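Local coordinates for protein fumarate reductase iron-sulfur subunit (Mycolicibacterium smegmatis, PDB 7D6V) that forms the iron-sulfur subunit of a succinate dehydrogenase and probably passes electrons from succinate oxidation through three iron-sulfur clusters toward quinone, at residues B[49-54]-B[100-105]; B[64-69]-B[85-90]; B[90-95]-B[151-156]; B[107-112]-B[147-152]. All blocks are in the same frame, centred on the assembly; numbering follows the deposited sequence.

In the fold
The four contacts run from the plant-type 2Fe-2S ferredoxin domain (beta-grasp) into the dicluster domain. Contacts 1 and 2 lie about 15 Å apart, centre to centre, both in the 2Fe-2S domain. Contact 2 is nested inside the loop that contact 1 closes, and it closes before contact 3 opens. The segments of contacts 1 and 3 alternate along the chain. Strand 102-103 of contact 1 leads into helix 107-112 of contact 4. Contacts 3 and 4 have centres about 10 Å apart and share C151 and Q152 of helix 150-154. T90 is common to contacts 2 and 3, and E65 of contact 2 also meets N153 and R93. The contacts thus tie together regions that carry successive redox clusters.

Contact 1: B[49-54]-B[100-105]; sequences AVRWNC and DLVTDV. With FES (Fe2/s2 (inorganic) cluster), chain E.
R51 grips T103 with the end of its guanidinium. R51 NH1 lies 3.1 Å and R51 NH2 3.0 Å from T103 O, so one carbonyl oxygen takes both bonds. NH2 comes in nearly along the C=O axis. The oxygen sits 17° out of the guanidinium plane. V102 CG1 is anti to its backbone N (chi1 -176°), which puts it over the centre of one guanidinium face, 3.4 Å from R51 CZ. V105 CG2 meets R51 NH1 from an oblique direction, and the two side chains reach toward each other tip to tip.

At the other end, A49 N donates to the anti lone pair of D100 OD2 at 2.9 Å. A49 O takes a weak bond from L101 N at 3.2 Å. V102 CG2 packs on A49 CB at 3.7 Å.

The D100 carboxylate has a second partner, R12, in a salt bridge on OD1. T103 O also receives a weak bond from V105 N, across an inverse gamma turn centred on D104. R51 NE has a long, weak ion pair with E171 of subunit A.

The segment 49-54 runs into the cluster loop of a plant-type 2Fe-2S ferredoxin domain. There C54 SG binds iron FE1 at 2.6 Å, and C59 binds it too. R51 is buried. Its NH1 and NH2 both bond a neutral carbonyl, and the acids E171 and D104 are only loosely placed. The positive charge would be expected to polarise the C=O of T103.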
# COMPACT_ATOMS: atom_id res chain seq x y z
N ALA B 49 -21.49 3.20 -8.08
CA ALA B 49 -20.73 3.01 -6.85
C ALA B 49 -19.34 2.45 -7.14
O ALA B 49 -19.22 1.41 -7.80
CB ALA B 49 -21.50 2.08 -5.92
N VAL B 50 -18.29 3.12 -6.66
CA VAL B 50 -16.92 2.75 -7.04
C VAL B 50 -15.99 2.53 -5.85
O VAL B 50 -15.40 1.45 -5.73
CB VAL B 50 -16.32 3.80 -7.99
CG1 VAL B 50 -14.92 3.40 -8.40
CG2 VAL B 50 -17.18 3.96 -9.21
N ARG B 51 -15.86 3.53 -4.97
CA ARG B 51 -14.94 3.49 -3.82
C ARG B 51 -13.47 3.39 -4.26
O ARG B 51 -12.83 2.35 -4.16
CB ARG B 51 -15.28 2.35 -2.85
CG ARG B 51 -14.46 2.44 -1.58
CD ARG B 51 -14.29 1.10 -0.89
NE ARG B 51 -15.33 0.87 0.10
CZ ARG B 51 -15.80 -0.34 0.42
NH1 ARG B 51 -15.31 -1.42 -0.16
NH2 ARG B 51 -16.75 -0.45 1.33
N TRP B 52 -12.97 4.50 -4.78
CA TRP B 52 -11.54 4.71 -4.96
C TRP B 52 -11.07 5.81 -4.01
O TRP B 52 -11.86 6.63 -3.55
CB TRP B 52 -11.23 5.13 -6.40
CG TRP B 52 -11.82 6.45 -6.74
CD1 TRP B 52 -13.14 6.75 -6.88
CD2 TRP B 52 -11.11 7.67 -6.98
NE1 TRP B 52 -13.30 8.07 -7.19
CE2 TRP B 52 -12.07 8.66 -7.26
CE3 TRP B 52 -9.76 8.02 -6.98
CZ2 TRP B 52 -11.72 9.98 -7.54
CZ3 TRP B 52 -9.42 9.32 -7.26
CH2 TRP B 52 -10.39 10.29 -7.54
N ASN B 53 -9.78 5.81 -3.70
CA ASN B 53 -9.30 6.95 -2.92
C ASN B 53 -8.06 7.63 -3.49
O ASN B 53 -8.00 8.86 -3.51
CB ASN B 53 -9.01 6.53 -1.48
CG ASN B 53 -8.76 7.72 -0.56
OD1 ASN B 53 -9.18 8.83 -0.86
ND2 ASN B 53 -8.08 7.48 0.54
N CYS B 54 -7.05 6.87 -3.88
CA CYS B 54 -5.82 7.49 -4.36
C CYS B 54 -5.58 7.43 -5.86
O CYS B 54 -5.03 8.36 -6.45
CB CYS B 54 -4.61 6.91 -3.63
SG CYS B 54 -4.11 5.27 -4.20
N ASP B 100 -23.13 -1.21 -6.47
CA ASP B 100 -22.64 -1.71 -7.75
C ASP B 100 -21.26 -2.36 -7.69
O ASP B 100 -21.12 -3.56 -7.97
CB ASP B 100 -22.64 -0.56 -8.76
CG ASP B 100 -23.90 0.28 -8.69
OD1 ASP B 100 -25.00 -0.29 -8.82
OD2 ASP B 100 -23.79 1.50 -8.50
N LEU B 101 -20.23 -1.61 -7.32
CA LEU B 101 -18.88 -2.16 -7.26
C LEU B 101 -18.30 -2.13 -5.85
O LEU B 101 -17.11 -2.39 -5.68
CB LEU B 101 -17.95 -1.42 -8.22
CG LEU B 101 -18.25 -1.53 -9.71
CD1 LEU B 101 -17.20 -0.78 -10.51
CD2 LEU B 101 -18.33 -2.98 -10.15
N VAL B 102 -19.12 -1.83 -4.85
CA VAL B 102 -18.66 -1.67 -3.47
C VAL B 102 -19.18 -2.83 -2.65
O VAL B 102 -20.38 -3.16 -2.70
CB VAL B 102 -19.14 -0.32 -2.89
CG1 VAL B 102 -18.59 -0.12 -1.50
CG2 VAL B 102 -18.72 0.80 -3.80
N THR B 103 -18.29 -3.47 -1.89
CA THR B 103 -18.66 -4.56 -1.01
C THR B 103 -18.42 -4.16 0.43
O THR B 103 -17.71 -3.20 0.73
CB THR B 103 -17.86 -5.83 -1.33
OG1 THR B 103 -16.47 -5.52 -1.43
CG2 THR B 103 -18.33 -6.43 -2.64
N ASP B 104 -19.05 -4.91 1.34
CA ASP B 104 -18.90 -4.68 2.78
C ASP B 104 -17.66 -5.42 3.24
O ASP B 104 -17.72 -6.58 3.65
CB ASP B 104 -20.14 -5.12 3.52
CG ASP B 104 -20.10 -4.77 4.99
OD1 ASP B 104 -20.58 -5.58 5.81
OD2 ASP B 104 -19.59 -3.68 5.33
N VAL B 105 -16.51 -4.76 3.18
CA VAL B 105 -15.26 -5.34 3.68
C VAL B 105 -15.15 -4.93 5.14
O VAL B 105 -14.45 -3.99 5.52
CB VAL B 105 -14.05 -4.91 2.84
CG1 VAL B 105 -14.06 -5.62 1.50
CG2 VAL B 105 -14.05 -3.41 2.61
FE1 FES E . -5.91 3.47 -3.84
FE2 FES E . -6.28 1.81 -6.45
S1 FES E . -7.27 3.63 -5.60
S2 FES E . -5.33 1.41 -4.47

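Contact 2: B[64-69]-B[85-90]; sequences AEINGR and EVVTVT
E65 and T90 form a single antiparallel hydrogen-bonded pair, in which E65 N donates to T90 O at 3.1 Å and T90 N returns a weak bond to E65 O at 3.3 Å. The first of these is close to straight, with an N-H...O angle of 169°. The two segments run roughly against each other.

A64 CB rests on T90 O at 3.6 Å. On the neighbouring residue, E65 CB meets T90 OG1 at 3.7 Å. The T90 hydroxyl lies between the backbone N and the carbonyl carbon (chi1 73°), which turns it to E65. The E65 carboxylate extends past this pair: OE2 forms a salt bridge with R159 and takes hydrogen bonds from N153 ND2 and R93 N.

The pair sits in the plant-type 2Fe-2S ferredoxin domain (beta-grasp). There the turn that joins strands 63-65 and 70-72 packs against the segment that follows strand 86-87. That turn is closed by I66 N to R69 O, with N67 and G68 at its tip.

I66 and V89 lie side by side and point the same way, with CD1 of I66 4.0 Å from CG1 of V89. I66 CG2 also reaches V87 CG1, and the loop residues M73 and F81 touch the same isoleucine. Farther out, N67 ND2 comes within 3.6 Å of E85 OE2, with the amide and carboxylate planes 56° apart.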
# COMPACT_ATOMS: atom_id res chain seq x y z
N ALA B 64 -11.50 -4.84 -7.24
CA ALA B 64 -12.65 -5.38 -7.95
C ALA B 64 -12.21 -6.66 -8.65
O ALA B 64 -11.10 -7.15 -8.44
CB ALA B 64 -13.21 -4.34 -8.94
N GLU B 65 -13.09 -7.22 -9.47
CA GLU B 65 -12.76 -8.37 -10.31
C GLU B 65 -12.92 -7.91 -11.75
O GLU B 65 -14.04 -7.78 -12.26
CB GLU B 65 -13.64 -9.56 -9.97
CG GLU B 65 -13.48 -10.01 -8.53
CD GLU B 65 -14.21 -11.30 -8.22
OE1 GLU B 65 -14.69 -11.95 -9.17
OE2 GLU B 65 -14.31 -11.65 -7.03
N ILE B 66 -11.79 -7.67 -12.42
CA ILE B 66 -11.79 -6.84 -13.62
C ILE B 66 -12.29 -7.62 -14.83
O ILE B 66 -13.07 -7.09 -15.63
CB ILE B 66 -10.39 -6.26 -13.87
CG1 ILE B 66 -10.10 -5.16 -12.86
CG2 ILE B 66 -10.28 -5.71 -15.28
CD1 ILE B 66 -11.21 -4.17 -12.73
N ASN B 67 -11.83 -8.84 -15.02
CA ASN B 67 -12.40 -9.68 -16.07
C ASN B 67 -12.48 -11.12 -15.57
O ASN B 67 -12.13 -12.08 -16.27
CB ASN B 67 -11.59 -9.55 -17.36
CG ASN B 67 -12.33 -10.07 -18.56
OD1 ASN B 67 -13.44 -10.58 -18.44
ND2 ASN B 67 -11.73 -9.93 -19.73
N GLY B 68 -12.94 -11.29 -14.34
CA GLY B 68 -12.89 -12.55 -13.64
C GLY B 68 -11.74 -12.68 -12.67
O GLY B 68 -11.73 -13.62 -11.87
N ARG B 69 -10.78 -11.76 -12.71
CA ARG B 69 -9.58 -11.80 -11.90
C ARG B 69 -9.61 -10.69 -10.86
O ARG B 69 -9.84 -9.53 -11.22
CB ARG B 69 -8.33 -11.65 -12.77
CG ARG B 69 -8.42 -12.31 -14.13
CD ARG B 69 -8.28 -13.81 -14.02
NE ARG B 69 -6.97 -14.18 -13.48
CZ ARG B 69 -5.93 -14.51 -14.23
NH1 ARG B 69 -6.03 -14.53 -15.55
NH2 ARG B 69 -4.78 -14.83 -13.66
N GLU B 85 -12.69 -6.73 -27.51
CA GLU B 85 -12.92 -7.59 -26.36
C GLU B 85 -13.80 -6.87 -25.34
O GLU B 85 -13.66 -5.66 -25.13
CB GLU B 85 -11.59 -7.98 -25.72
CG GLU B 85 -11.71 -8.87 -24.50
CD GLU B 85 -10.40 -9.54 -24.14
OE1 GLU B 85 -9.44 -9.42 -24.92
OE2 GLU B 85 -10.33 -10.18 -23.07
N VAL B 86 -14.72 -7.61 -24.73
CA VAL B 86 -15.62 -7.06 -23.73
C VAL B 86 -14.98 -7.20 -22.36
O VAL B 86 -14.52 -8.28 -21.99
CB VAL B 86 -16.99 -7.77 -23.77
CG1 VAL B 86 -17.88 -7.27 -22.65
CG2 VAL B 86 -17.65 -7.55 -25.12
N VAL B 87 -14.96 -6.10 -21.61
CA VAL B 87 -14.39 -6.08 -20.26
C VAL B 87 -15.54 -6.06 -19.26
O VAL B 87 -16.41 -5.19 -19.33
CB VAL B 87 -13.45 -4.88 -20.07
CG1 VAL B 87 -12.68 -5.03 -18.78
CG2 VAL B 87 -12.51 -4.76 -21.24
N THR B 88 -15.53 -7.01 -18.33
CA THR B 88 -16.65 -7.22 -17.41
C THR B 88 -16.21 -6.92 -15.99
O THR B 88 -15.51 -7.72 -15.37
CB THR B 88 -17.16 -8.66 -17.52
OG1 THR B 88 -17.68 -8.87 -18.84
CG2 THR B 88 -18.25 -8.92 -16.51
N VAL B 89 -16.66 -5.79 -15.45
CA VAL B 89 -16.24 -5.33 -14.13
C VAL B 89 -17.35 -5.62 -13.13
O VAL B 89 -18.48 -5.15 -13.29
CB VAL B 89 -15.90 -3.83 -14.15
CG1 VAL B 89 -15.17 -3.44 -12.88
CG2 VAL B 89 -15.06 -3.50 -15.37
N THR B 90 -17.02 -6.38 -12.10
CA THR B 90 -17.93 -6.79 -11.04
C THR B 90 -17.28 -6.53 -9.69
O THR B 90 -16.06 -6.42 -9.60
CB THR B 90 -18.31 -8.27 -11.15
OG1 THR B 90 -17.21 -9.09 -10.76
CG2 THR B 90 -18.73 -8.63 -12.57

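Contact 3: B[90-95]-B[151-156]; sequences TPLRTF and CQNVCH. With SF4 (iron/sulfur cluster), chain F; F3S (Fe3-s4 cluster), chain G.
N153 holds CG anti to its backbone N (chi1 180°), and this carries CG out from the helix, on the side of L92 and T94. T94 places OG1 beside its own backbone N (chi1 -53°), which brings the hydroxyl to N153. OD1 of N153 accepts from T94 N at 3.1 Å, and the donor lies close to the C=O direction. T94 OG1 is 2.9 Å from N153 OD1. A bond from T94 OG1 to N153 O is modelled too short and is doubtful. L92 CB touches N153 OD1 at 3.2 Å, and L92 CD2 lies against N153 ND2. The amide nitrogen is held too, since ND2 donates to E65 OE2.

Helix 150-154 belongs to the ferredoxin-type dicluster motif, whose cysteines serve two clusters. C151 SG binds iron FE1 of the [4Fe-4S] cluster at 2.5 Å. C155, the first residue after the helix, lines the pocket of the [3Fe-4S] cluster. The segment 90-95 belongs to the 2Fe-2S domain, so the contact joins the two domains.

F95 closes on the helix from the next position. F95 CZ meets Q152 CB at 3.8 Å, in plane at the ring edge, and F95 CE2 lies 4.2 Å from N153 CB. R93 NH2 donates to E23 O of the membrane anchor subunit.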
# COMPACT_ATOMS: atom_id res chain seq x y z
N THR B 90 -17.02 -6.38 -12.10
CA THR B 90 -17.93 -6.79 -11.04
C THR B 90 -17.28 -6.53 -9.69
O THR B 90 -16.06 -6.42 -9.60
CB THR B 90 -18.31 -8.27 -11.15
OG1 THR B 90 -17.21 -9.09 -10.76
CG2 THR B 90 -18.73 -8.63 -12.57
N PRO B 91 -18.07 -6.43 -8.63
CA PRO B 91 -17.49 -6.30 -7.29
C PRO B 91 -16.86 -7.61 -6.83
O PRO B 91 -16.98 -8.66 -7.47
CB PRO B 91 -18.69 -5.93 -6.42
CG PRO B 91 -19.85 -6.49 -7.14
CD PRO B 91 -19.54 -6.34 -8.59
N LEU B 92 -16.15 -7.53 -5.71
CA LEU B 92 -15.59 -8.72 -5.09
C LEU B 92 -16.71 -9.68 -4.70
O LEU B 92 -17.73 -9.28 -4.13
CB LEU B 92 -14.77 -8.34 -3.86
CG LEU B 92 -13.64 -7.33 -4.07
CD1 LEU B 92 -12.91 -7.09 -2.77
CD2 LEU B 92 -12.68 -7.82 -5.13
N ARG B 93 -16.52 -10.96 -5.01
CA ARG B 93 -17.57 -11.96 -4.85
C ARG B 93 -17.47 -12.73 -3.54
O ARG B 93 -18.24 -13.66 -3.33
CB ARG B 93 -17.54 -12.94 -6.02
CG ARG B 93 -18.07 -12.36 -7.32
CD ARG B 93 -18.06 -13.39 -8.43
NE ARG B 93 -19.28 -14.18 -8.46
CZ ARG B 93 -19.48 -15.22 -9.27
NH1 ARG B 93 -18.53 -15.59 -10.11
NH2 ARG B 93 -20.62 -15.88 -9.23
N THR B 94 -16.53 -12.38 -2.66
CA THR B 94 -16.40 -13.04 -1.37
C THR B 94 -17.12 -12.30 -0.25
O THR B 94 -17.53 -12.93 0.73
CB THR B 94 -14.92 -13.21 -1.01
OG1 THR B 94 -14.25 -13.85 -2.09
CG2 THR B 94 -14.75 -14.05 0.24
N PHE B 95 -17.30 -11.00 -0.37
CA PHE B 95 -17.87 -10.18 0.67
C PHE B 95 -19.27 -9.72 0.29
O PHE B 95 -19.63 -9.70 -0.89
CB PHE B 95 -16.97 -8.97 0.94
CG PHE B 95 -15.54 -9.34 1.23
CD1 PHE B 95 -15.22 -10.06 2.36
CD2 PHE B 95 -14.53 -9.00 0.35
CE1 PHE B 95 -13.92 -10.42 2.63
CE2 PHE B 95 -13.22 -9.35 0.62
CZ PHE B 95 -12.92 -10.06 1.75
N CYS B 151 -6.42 -10.90 -1.55
CA CYS B 151 -6.03 -12.23 -1.12
C CYS B 151 -7.22 -12.85 -0.40
O CYS B 151 -7.58 -14.00 -0.66
CB CYS B 151 -4.82 -12.17 -0.19
SG CYS B 151 -5.11 -11.28 1.36
N GLN B 152 -7.82 -12.09 0.51
CA GLN B 152 -8.99 -12.55 1.24
C GLN B 152 -10.14 -12.87 0.29
O GLN B 152 -10.89 -13.82 0.50
CB GLN B 152 -9.42 -11.50 2.26
CG GLN B 152 -8.31 -11.01 3.15
CD GLN B 152 -8.13 -11.87 4.38
OE1 GLN B 152 -7.10 -12.51 4.54
NE2 GLN B 152 -9.13 -11.88 5.24
N ASN B 153 -10.29 -12.05 -0.76
CA ASN B 153 -11.35 -12.29 -1.74
C ASN B 153 -11.14 -13.59 -2.50
O ASN B 153 -12.09 -14.34 -2.74
CB ASN B 153 -11.43 -11.11 -2.70
CG ASN B 153 -12.50 -11.28 -3.75
OD1 ASN B 153 -13.69 -11.29 -3.44
ND2 ASN B 153 -12.09 -11.42 -5.00
N VAL B 154 -9.90 -13.87 -2.90
CA VAL B 154 -9.70 -14.96 -3.86
C VAL B 154 -9.58 -16.31 -3.16
O VAL B 154 -9.81 -17.35 -3.78
CB VAL B 154 -8.46 -14.67 -4.72
CG1 VAL B 154 -7.20 -14.81 -3.91
CG2 VAL B 154 -8.42 -15.58 -5.95
N CYS B 155 -9.17 -16.31 -1.89
CA CYS B 155 -9.01 -17.55 -1.15
C CYS B 155 -10.26 -18.41 -1.28
O CYS B 155 -11.37 -17.91 -1.12
CB CYS B 155 -8.72 -17.26 0.33
SG CYS B 155 -8.50 -18.74 1.35
N HIS B 156 -10.09 -19.70 -1.58
CA HIS B 156 -11.27 -20.55 -1.73
C HIS B 156 -11.83 -21.02 -0.40
O HIS B 156 -12.97 -21.49 -0.36
CB HIS B 156 -10.94 -21.76 -2.60
CG HIS B 156 -10.01 -22.73 -1.95
ND1 HIS B 156 -10.39 -24.01 -1.62
CD2 HIS B 156 -8.72 -22.61 -1.55
CE1 HIS B 156 -9.37 -24.64 -1.05
NE2 HIS B 156 -8.35 -23.81 -1.00
FE1 SF4 F . -3.59 -9.53 0.56
FE2 SF4 F . -1.14 -8.47 -0.84
FE3 SF4 F . -2.15 -7.11 1.66
FE4 SF4 F . -3.71 -6.90 -0.92
S1 SF4 F . -1.71 -6.47 -0.33
S2 SF4 F . -4.16 -7.53 1.07
S3 SF4 F . -3.14 -8.89 -1.42
S4 SF4 F . -1.59 -9.10 1.15
FE1 F3S G . -5.55 -18.73 0.37
FE3 F3S G . -2.93 -18.80 -0.22
FE4 F3S G . -3.87 -20.57 1.57
S1 F3S G . -4.64 -18.77 -1.65
S2 F3S G . -5.98 -20.94 0.86
S3 F3S G . -3.84 -18.28 1.83
S4 F3S G . -2.19 -20.92 0.10

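Contact 4: B[107-112]-B[147-152]; sequences FNYEKA and ECFLCQ. With SF4 (iron/sulfur cluster), chain F.
N108 lays its side-chain amide flat over the ring of F149. The two planes are 4° apart, and the side chains slide past each other in opposite directions. N108 CG stands over the ring centre, and N108 CB makes a CH-pi contact 3.7 Å from the F149 centroid. E147 O lies over the opposite face, offset toward the rim, so the ring is sandwiched.

F149 sits inside the CxxCxxC motif of the ferredoxin-type dicluster domain. C148 SG, just before it, binds iron FE4 of the [4Fe-4S] cluster and also accepts from L150 N at 3.0 Å. F149 is the N-cap residue of helix 150-154, and F149 N lies 3.3 Å from cluster sulfur S2.

F107, N108 and Y109 of helix 107-112 meet the cluster loop and the start of helix 150-154. Y109 takes the edge of F149 toward its face, offset, with planes at 81° and centroids 5.8 Å apart. The hydroxyl of Y109 bonds to F42 O of subunit A. E147 turns to R172 in a salt bridge and to Q145 of subunit A.

Q152 runs past N108 in the opposite direction. Its chain bends at chi2 (-87°), and Q152 NE2 donates to N108 OD1 at 3.1 Å, in the carbonyl plane. NE2 also donates to A169 O, while OE1 accepts from R172 N. F107 presents its ring edge to the same nitrogen, with F107 CE2 3.6 Å from Q152 NE2.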
# COMPACT_ATOMS: atom_id res chain seq x y z
N PHE B 107 -15.61 -7.92 7.54
CA PHE B 107 -15.07 -9.16 8.06
C PHE B 107 -13.57 -9.02 8.33
O PHE B 107 -13.06 -9.53 9.34
CB PHE B 107 -15.37 -10.28 7.06
CG PHE B 107 -14.45 -11.46 7.13
CD1 PHE B 107 -14.74 -12.54 7.95
CD2 PHE B 107 -13.31 -11.51 6.34
CE1 PHE B 107 -13.90 -13.63 8.00
CE2 PHE B 107 -12.47 -12.60 6.39
CZ PHE B 107 -12.76 -13.66 7.22
N ASN B 108 -12.87 -8.30 7.46
CA ASN B 108 -11.43 -8.09 7.65
C ASN B 108 -11.14 -7.24 8.87
O ASN B 108 -10.25 -7.56 9.66
CB ASN B 108 -10.84 -7.45 6.39
CG ASN B 108 -11.22 -8.19 5.13
OD1 ASN B 108 -10.63 -9.23 4.82
ND2 ASN B 108 -12.19 -7.67 4.40
N TYR B 109 -11.89 -6.15 9.06
CA TYR B 109 -11.67 -5.31 10.22
C TYR B 109 -12.12 -5.98 11.51
O TYR B 109 -11.61 -5.64 12.58
CB TYR B 109 -12.37 -3.97 10.03
CG TYR B 109 -11.75 -3.14 8.94
CD1 TYR B 109 -10.62 -2.37 9.18
CD2 TYR B 109 -12.27 -3.16 7.65
CE1 TYR B 109 -10.04 -1.63 8.17
CE2 TYR B 109 -11.69 -2.43 6.64
CZ TYR B 109 -10.58 -1.66 6.91
OH TYR B 109 -10.00 -0.92 5.90
N GLU B 110 -13.05 -6.93 11.43
CA GLU B 110 -13.39 -7.73 12.60
C GLU B 110 -12.30 -8.73 12.93
O GLU B 110 -12.00 -8.98 14.10
CB GLU B 110 -14.73 -8.44 12.38
CG GLU B 110 -15.93 -7.61 12.79
CD GLU B 110 -17.11 -7.78 11.86
OE1 GLU B 110 -17.88 -6.82 11.70
OE2 GLU B 110 -17.26 -8.89 11.29
N LYS B 111 -11.68 -9.33 11.90
CA LYS B 111 -10.55 -10.22 12.13
C LYS B 111 -9.33 -9.48 12.63
O LYS B 111 -8.50 -10.08 13.32
CB LYS B 111 -10.20 -10.97 10.84
CG LYS B 111 -11.21 -12.00 10.41
CD LYS B 111 -11.42 -13.05 11.48
CE LYS B 111 -12.36 -14.14 11.00
NZ LYS B 111 -12.48 -15.25 11.98
N ALA B 112 -9.19 -8.19 12.30
CA ALA B 112 -7.99 -7.45 12.66
C ALA B 112 -7.84 -7.29 14.17
O ALA B 112 -6.71 -7.21 14.66
CB ALA B 112 -8.00 -6.08 11.98
N GLU B 147 -3.86 -2.81 2.55
CA GLU B 147 -4.95 -3.71 2.89
C GLU B 147 -6.03 -3.65 1.82
O GLU B 147 -7.11 -3.08 2.03
CB GLU B 147 -5.50 -3.37 4.27
CG GLU B 147 -4.60 -3.85 5.39
CD GLU B 147 -5.12 -3.48 6.76
OE1 GLU B 147 -5.85 -2.48 6.87
OE2 GLU B 147 -4.80 -4.21 7.72
N CYS B 148 -5.77 -4.29 0.69
CA CYS B 148 -6.72 -4.35 -0.41
C CYS B 148 -7.70 -5.50 -0.19
O CYS B 148 -8.87 -5.41 -0.57
CB CYS B 148 -6.00 -4.52 -1.75
SG CYS B 148 -5.66 -6.23 -2.20
N PHE B 149 -7.21 -6.57 0.43
CA PHE B 149 -8.03 -7.74 0.72
C PHE B 149 -8.35 -8.55 -0.53
O PHE B 149 -9.32 -9.31 -0.55
CB PHE B 149 -9.31 -7.35 1.45
CG PHE B 149 -9.08 -6.50 2.67
CD1 PHE B 149 -8.15 -6.89 3.62
CD2 PHE B 149 -9.76 -5.32 2.85
CE1 PHE B 149 -7.93 -6.12 4.74
CE2 PHE B 149 -9.54 -4.54 3.96
CZ PHE B 149 -8.62 -4.94 4.91
N LEU B 150 -7.54 -8.42 -1.58
CA LEU B 150 -7.72 -9.26 -2.76
C LEU B 150 -7.38 -10.71 -2.45
O LEU B 150 -8.01 -11.63 -2.97
CB LEU B 150 -6.86 -8.74 -3.91
CG LEU B 150 -7.34 -7.45 -4.59
CD1 LEU B 150 -6.29 -6.94 -5.56
CD2 LEU B 150 -8.66 -7.66 -5.29
N CYS B 151 -6.42 -10.90 -1.55
CA CYS B 151 -6.03 -12.23 -1.12
C CYS B 151 -7.22 -12.85 -0.40
O CYS B 151 -7.58 -14.00 -0.66
CB CYS B 151 -4.82 -12.17 -0.19
SG CYS B 151 -5.11 -11.28 1.36
N GLN B 152 -7.82 -12.09 0.51
CA GLN B 152 -8.99 -12.55 1.24
C GLN B 152 -10.14 -12.87 0.29
O GLN B 152 -10.89 -13.82 0.50
CB GLN B 152 -9.42 -11.50 2.26
CG GLN B 152 -8.31 -11.01 3.15
CD GLN B 152 -8.13 -11.87 4.38
OE1 GLN B 152 -7.10 -12.51 4.54
NE2 GLN B 152 -9.13 -11.88 5.24
FE1 SF4 F . -3.59 -9.53 0.56
FE2 SF4 F . -1.14 -8.47 -0.84
FE3 SF4 F . -2.15 -7.11 1.66
FE4 SF4 F . -3.71 -6.90 -0.92
S1 SF4 F . -1.71 -6.47 -0.33
S2 SF4 F . -4.16 -7.53 1.07
S3 SF4 F . -3.14 -8.89 -1.42
S4 SF4 F . -1.59 -9.10 1.15